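Local coordinates for cystathionine beta-lyases/cystathionine gamma-synthases (Corynebacterium glutamicum, PDB 5X5H), which probably catalyses the pyridoxal-phosphate-dependent joining of O-succinyl-L-homoserine and L-cysteine into L,L-cystathionine, with release of succinate, in methionine biosynthesis, at residues E150-I162 against P284-Q298. Residues are numbered along the deposited sequence; the frame is centred on the assembly and turned at random.
With PLP (pyridoxal-5'-phosphate), chain B.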
loop_
_atom_site.group_PDB
_atom_site.type_symbol
_atom_site.label_atom_id
_atom_site.label_comp_id
_atom_site.label_asym_id
_atom_site.label_seq_id
_atom_site.Cartn_x
_atom_site.Cartn_y
_atom_site.Cartn_z
ATOM N N GLU A 150 -7.152 -21.778 25.183
ATOM C CA GLU A 150 -6.394 -21.868 23.954
ATOM C C GLU A 150 -6.241 -23.311 23.659
ATOM O O GLU A 150 -5.808 -24.069 24.544
ATOM C CB GLU A 150 -4.983 -21.397 24.061
ATOM C CG GLU A 150 -4.754 -20.034 24.047
ATOM C CD GLU A 150 -3.281 -19.690 24.182
ATOM O OE1 GLU A 150 -2.330 -20.415 23.805
ATOM O OE2 GLU A 150 -3.068 -18.573 24.610
ATOM N N THR A 151 -6.497 -23.830 22.458
ATOM C CA THR A 151 -6.204 -25.210 22.144
ATOM C C THR A 151 -5.934 -25.372 20.653
ATOM O O THR A 151 -6.776 -24.972 19.843
ATOM C CB THR A 151 -7.331 -26.131 22.652
ATOM O OG1 THR A 151 -6.995 -27.498 22.411
ATOM C CG2 THR A 151 -8.698 -25.932 22.074
ATOM N N PRO A 152 -4.759 -25.890 20.267
ATOM C CA PRO A 152 -3.631 -26.234 21.105
ATOM C C PRO A 152 -3.036 -25.029 21.748
ATOM O O PRO A 152 -3.049 -23.914 21.153
ATOM C CB PRO A 152 -2.628 -26.864 20.121
ATOM C CG PRO A 152 -3.457 -27.283 18.896
ATOM C CD PRO A 152 -4.531 -26.179 18.828
ATOM N N THR A 153 -2.458 -25.199 22.920
ATOM C CA THR A 153 -1.829 -24.070 23.611
ATOM C C THR A 153 -0.502 -23.624 23.077
ATOM O O THR A 153 0.237 -24.421 22.404
ATOM C CB THR A 153 -1.614 -24.356 25.139
ATOM O OG1 THR A 153 -0.642 -25.423 25.264
ATOM C CG2 THR A 153 -2.845 -24.757 25.815
ATOM N N ASN A 154 -0.109 -22.351 23.300
ATOM C CA ASN A 154 1.150 -21.828 22.822
ATOM C C ASN A 154 2.016 -21.728 24.041
ATOM O O ASN A 154 1.642 -20.918 24.947
ATOM C CB ASN A 154 0.848 -20.366 22.337
ATOM C CG ASN A 154 2.040 -19.641 21.840
ATOM O OD1 ASN A 154 3.187 -20.121 21.905
ATOM N ND2 ASN A 154 1.789 -18.448 21.190
ATOM N N PRO A 155 3.131 -22.451 24.175
ATOM C CA PRO A 155 3.798 -23.184 23.080
ATOM C C PRO A 155 3.657 -24.702 23.212
ATOM O O PRO A 155 4.134 -25.418 22.272
ATOM C CB PRO A 155 5.201 -22.807 23.243
ATOM C CG PRO A 155 5.389 -22.811 24.792
ATOM C CD PRO A 155 4.091 -22.301 25.321
ATOM N N ALA A 156 3.146 -25.266 24.301
ATOM C CA ALA A 156 3.221 -26.713 24.504
ATOM C C ALA A 156 2.246 -27.543 23.805
ATOM O O ALA A 156 2.261 -28.797 23.880
ATOM C CB ALA A 156 3.213 -26.989 26.039
ATOM N N LEU A 157 1.301 -26.934 23.087
ATOM C CA LEU A 157 0.318 -27.647 22.318
ATOM C C LEU A 157 -0.567 -28.545 23.131
ATOM O O LEU A 157 -1.091 -29.538 22.665
ATOM C CB LEU A 157 0.935 -28.351 21.112
ATOM C CG LEU A 157 1.889 -27.478 20.330
ATOM C CD1 LEU A 157 2.619 -28.182 19.237
ATOM C CD2 LEU A 157 1.227 -26.255 19.630
ATOM N N GLY A 158 -0.874 -28.074 24.355
ATOM C CA GLY A 158 -1.857 -28.755 25.167
ATOM C C GLY A 158 -3.245 -28.697 24.617
ATOM O O GLY A 158 -3.617 -27.680 23.942
ATOM N N ILE A 159 -4.087 -29.675 24.830
ATOM C CA ILE A 159 -5.364 -29.801 24.219
ATOM C C ILE A 159 -6.517 -29.748 25.227
ATOM O O ILE A 159 -6.448 -30.467 26.266
ATOM C CB ILE A 159 -5.523 -31.114 23.402
ATOM C CG1 ILE A 159 -4.387 -31.291 22.403
ATOM C CG2 ILE A 159 -6.917 -31.346 22.822
ATOM C CD1 ILE A 159 -4.395 -30.182 21.325
ATOM N N THR A 160 -7.530 -28.963 25.010
ATOM C CA THR A 160 -8.703 -28.892 25.852
ATOM C C THR A 160 -9.870 -29.391 25.119
ATOM O O THR A 160 -10.095 -29.021 23.931
ATOM C CB THR A 160 -8.951 -27.416 26.225
ATOM O OG1 THR A 160 -7.893 -26.968 27.055
ATOM C CG2 THR A 160 -10.218 -27.208 27.041
ATOM N N ASP A 161 -10.784 -30.140 25.768
ATOM C CA ASP A 161 -11.989 -30.627 25.203
ATOM C C ASP A 161 -13.030 -29.514 25.225
ATOM O O ASP A 161 -13.635 -29.204 26.254
ATOM C CB ASP A 161 -12.486 -31.860 26.027
ATOM C CG ASP A 161 -13.644 -32.547 25.420
ATOM O OD1 ASP A 161 -14.524 -31.966 24.763
ATOM O OD2 ASP A 161 -13.760 -33.834 25.706
ATOM N N ILE A 162 -13.165 -28.864 24.040
ATOM C CA ILE A 162 -14.003 -27.641 23.998
ATOM C C ILE A 162 -15.469 -27.935 24.415
ATOM O O ILE A 162 -16.038 -27.162 25.189
ATOM C CB ILE A 162 -13.944 -27.014 22.593
ATOM C CG1 ILE A 162 -12.542 -26.519 22.288
ATOM C CG2 ILE A 162 -14.884 -25.811 22.501
ATOM C CD1 ILE A 162 -12.247 -26.298 20.817
ATOM N N PRO A 284 0.191 -32.504 18.399
ATOM C CA PRO A 284 -1.068 -33.111 18.699
ATOM C C PRO A 284 -1.393 -34.410 17.962
ATOM O O PRO A 284 -2.252 -35.220 18.431
ATOM C CB PRO A 284 -2.129 -31.971 18.489
ATOM C CG PRO A 284 -1.320 -30.769 18.620
ATOM C CD PRO A 284 -0.005 -31.065 18.041
ATOM N N GLY A 285 -0.814 -34.632 16.802
ATOM C CA GLY A 285 -1.068 -35.834 16.042
ATOM C C GLY A 285 -0.311 -37.052 16.506
ATOM O O GLY A 285 -0.702 -38.125 16.027
ATOM N N LEU A 286 0.576 -36.937 17.439
ATOM C CA LEU A 286 1.292 -38.131 17.979
ATOM C C LEU A 286 0.365 -38.834 18.967
ATOM O O LEU A 286 -0.282 -38.223 19.832
ATOM C CB LEU A 286 2.617 -37.759 18.550
ATOM C CG LEU A 286 3.520 -36.989 17.612
ATOM C CD1 LEU A 286 4.803 -36.636 18.279
ATOM C CD2 LEU A 286 3.792 -37.711 16.305
ATOM N N LYS A 287 0.342 -40.189 18.865
ATOM C CA LYS A 287 -0.538 -40.954 19.760
ATOM C C LYS A 287 -0.341 -40.720 21.276
ATOM O O LYS A 287 -1.380 -40.724 22.001
ATOM C CB LYS A 287 -0.416 -42.476 19.498
ATOM C CG LYS A 287 -0.905 -42.852 18.132
ATOM C CD LYS A 287 -0.973 -44.421 18.008
ATOM C CE LYS A 287 -1.176 -44.942 16.603
ATOM N NZ LYS A 287 -2.526 -44.637 16.108
ATOM N N ASN A 288 0.851 -40.419 21.732
ATOM C CA ASN A 288 1.076 -40.214 23.133
ATOM C C ASN A 288 0.988 -38.796 23.574
ATOM O O ASN A 288 1.226 -38.447 24.705
ATOM C CB ASN A 288 2.419 -40.795 23.573
ATOM C CG ASN A 288 2.421 -42.309 23.567
ATOM O OD1 ASN A 288 1.870 -42.904 24.509
ATOM N ND2 ASN A 288 2.881 -42.908 22.454
ATOM N N HIS A 289 0.745 -37.873 22.601
ATOM C CA HIS A 289 0.628 -36.484 23.031
ATOM C C HIS A 289 -0.595 -36.412 23.886
ATOM O O HIS A 289 -1.636 -36.989 23.626
ATOM C CB HIS A 289 0.354 -35.599 21.790
ATOM C CG HIS A 289 0.368 -34.155 22.099
ATOM N ND1 HIS A 289 1.547 -33.501 22.321
ATOM C CD2 HIS A 289 -0.641 -33.274 22.302
ATOM C CE1 HIS A 289 1.258 -32.221 22.611
ATOM N NE2 HIS A 289 -0.051 -32.076 22.623
ATOM N N PRO A 290 -0.473 -35.692 25.046
ATOM C CA PRO A 290 -1.622 -35.668 25.975
ATOM C C PRO A 290 -2.823 -35.015 25.287
ATOM O O PRO A 290 -2.643 -33.955 24.678
ATOM C CB PRO A 290 -1.086 -34.882 27.153
ATOM C CG PRO A 290 0.372 -35.108 27.110
ATOM C CD PRO A 290 0.670 -35.002 25.604
ATOM N N GLY A 291 -3.937 -35.651 25.291
ATOM C CA GLY A 291 -5.111 -35.103 24.643
ATOM C C GLY A 291 -5.199 -35.414 23.189
ATOM O O GLY A 291 -6.143 -34.961 22.539
ATOM N N HIS A 292 -4.323 -36.301 22.698
ATOM C CA HIS A 292 -4.398 -36.682 21.280
ATOM C C HIS A 292 -5.790 -37.105 20.820
ATOM O O HIS A 292 -6.284 -36.715 19.759
ATOM C CB HIS A 292 -3.383 -37.845 20.944
ATOM C CG HIS A 292 -3.581 -38.445 19.604
ATOM N ND1 HIS A 292 -3.244 -37.784 18.436
ATOM C CD2 HIS A 292 -4.227 -39.573 19.217
ATOM C CE1 HIS A 292 -3.600 -38.548 17.390
ATOM N NE2 HIS A 292 -4.168 -39.667 17.843
ATOM N N GLU A 293 -6.517 -37.937 21.601
ATOM C CA GLU A 293 -7.815 -38.402 21.234
ATOM C C GLU A 293 -8.859 -37.249 21.192
ATOM O O GLU A 293 -9.706 -37.259 20.276
ATOM C CB GLU A 293 -8.258 -39.591 22.146
ATOM C CG GLU A 293 -7.273 -40.754 21.929
ATOM C CD GLU A 293 -7.589 -41.741 20.804
ATOM O OE1 GLU A 293 -8.105 -42.846 21.139
ATOM O OE2 GLU A 293 -7.268 -41.469 19.615
ATOM N N VAL A 294 -8.718 -36.309 22.098
ATOM C CA VAL A 294 -9.556 -35.070 22.091
ATOM C C VAL A 294 -9.197 -34.291 20.819
ATOM O O VAL A 294 -10.121 -33.871 20.130
ATOM C CB VAL A 294 -9.354 -34.276 23.348
ATOM C CG1 VAL A 294 -10.086 -32.934 23.256
ATOM C CG2 VAL A 294 -9.933 -35.086 24.557
ATOM N N ALA A 295 -7.916 -34.174 20.510
ATOM C CA ALA A 295 -7.599 -33.393 19.332
ATOM C C ALA A 295 -8.166 -34.002 18.094
ATOM O O ALA A 295 -8.620 -33.324 17.208
ATOM C CB ALA A 295 -6.107 -33.268 19.175
ATOM N N ALA A 296 -8.109 -35.360 17.960
ATOM C CA ALA A 296 -8.534 -36.017 16.755
ATOM C C ALA A 296 -10.043 -35.883 16.615
ATOM O O ALA A 296 -10.463 -35.912 15.493
ATOM C CB ALA A 296 -8.092 -37.483 16.872
ATOM N N LYS A 297 -10.798 -35.704 17.688
ATOM C CA LYS A 297 -12.251 -35.489 17.561
ATOM C C LYS A 297 -12.614 -34.096 17.147
ATOM O O LYS A 297 -13.576 -33.938 16.409
ATOM C CB LYS A 297 -13.080 -35.944 18.752
ATOM C CG LYS A 297 -12.811 -35.353 20.080
ATOM C CD LYS A 297 -13.880 -35.815 21.102
ATOM C CE LYS A 297 -13.928 -34.894 22.306
ATOM N NZ LYS A 297 -14.237 -35.628 23.578
ATOM N N GLN A 298 -11.842 -33.099 17.557
ATOM C CA GLN A 298 -12.298 -31.725 17.380
ATOM C C GLN A 298 -11.458 -31.006 16.320
ATOM O O GLN A 298 -11.866 -29.871 15.956
ATOM C CB GLN A 298 -12.300 -30.974 18.692
ATOM C CG GLN A 298 -11.033 -30.690 19.353
ATOM C CD GLN A 298 -11.128 -30.089 20.764
ATOM O OE1 GLN A 298 -12.191 -30.137 21.449
ATOM N NE2 GLN A 298 -10.013 -29.600 21.222
HETATM N N1 PLP B . -2.946 -15.680 20.937
HETATM C C2 PLP B . -2.051 -16.531 20.486
HETATM C C2A PLP B . -2.359 -17.982 20.643
HETATM C C3 PLP B . -0.998 -16.085 19.759
HETATM O O3 PLP B . -0.047 -16.931 19.235
HETATM C C4 PLP B . -0.780 -14.714 19.541
HETATM C C4A PLP B . 0.388 -14.262 18.765
HETATM C C5 PLP B . -1.654 -13.796 20.172
HETATM C C6 PLP B . -2.730 -14.349 20.844
HETATM C C5A PLP B . -1.475 -12.280 20.131
HETATM O O4P PLP B . -1.774 -11.739 18.799
HETATM P P PLP B . -1.018 -10.450 18.272
HETATM O O1P PLP B . 0.466 -10.757 18.282
HETATM O O2P PLP B . -1.667 -10.332 16.907
HETATM O O3P PLP B . -1.396 -9.279 19.182
HETATM O O HOH W 1 -7.524 -28.488 19.837
HETATM O O HOH W 2 -3.144 -31.820 26.411
HETATM O O HOH W 3 -14.689 -31.096 22.174
HETATM O O HOH W 4 -16.640 -33.899 24.680
#
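In the active-site loop that follows strand 144-150 of this fold type I PLP enzyme, Ile159 packs on Val294 and the loop, mainly from Leu157 to Ile162, rests on residues 284-298, while its Asn154 is weakly hydrogen-bonded to the cofactor's O3. Ile159 is the apolar centre: its CG2 lies 3.6 Å from Val294 CG1, while CD1 reaches Pro284 CB and Ala295 CB. Gly291, with a positive phi of 86°, lets the backbone come close to Ile159, whose CG2 lies 3.7 Å from Gly291 O. Gln298 bridges two backbone groups with one amide. Its NE2 donates to Thr160 O at 2.8 Å, and its OE1 receives Ile162 N at 3.0 Å on a lone pair in the carbonyl plane; glutamine, donor and acceptor at once, fits this demand. A water links the same NE2 to Thr151 OG1. Asp161, the N-cap of helix 162-167, divides the work between its two oxygens: OD1 caps Ala164 N, whereas OD2 forms a salt bridge with Lys297 NZ at 2.8 Å, the ammonium lying above the carboxylate plane. At the other end, His289 NE2 donates to Leu157 O at 2.7 Å, with the oxygen near the ring plane but the nitrogen 53° out of the carbonyl plane. The ring is sandwiched between Pro284 N, over the centre of one face, and Pro290 CD, toward the rim of the other, which limits its rotation. The contact thus joins the start of helix 162-167, whose Ile162 packs on strand 175-179 of the seven-stranded sheet, to helix 292-298 and the turns leading from strand 278-282 of the five-stranded sheet.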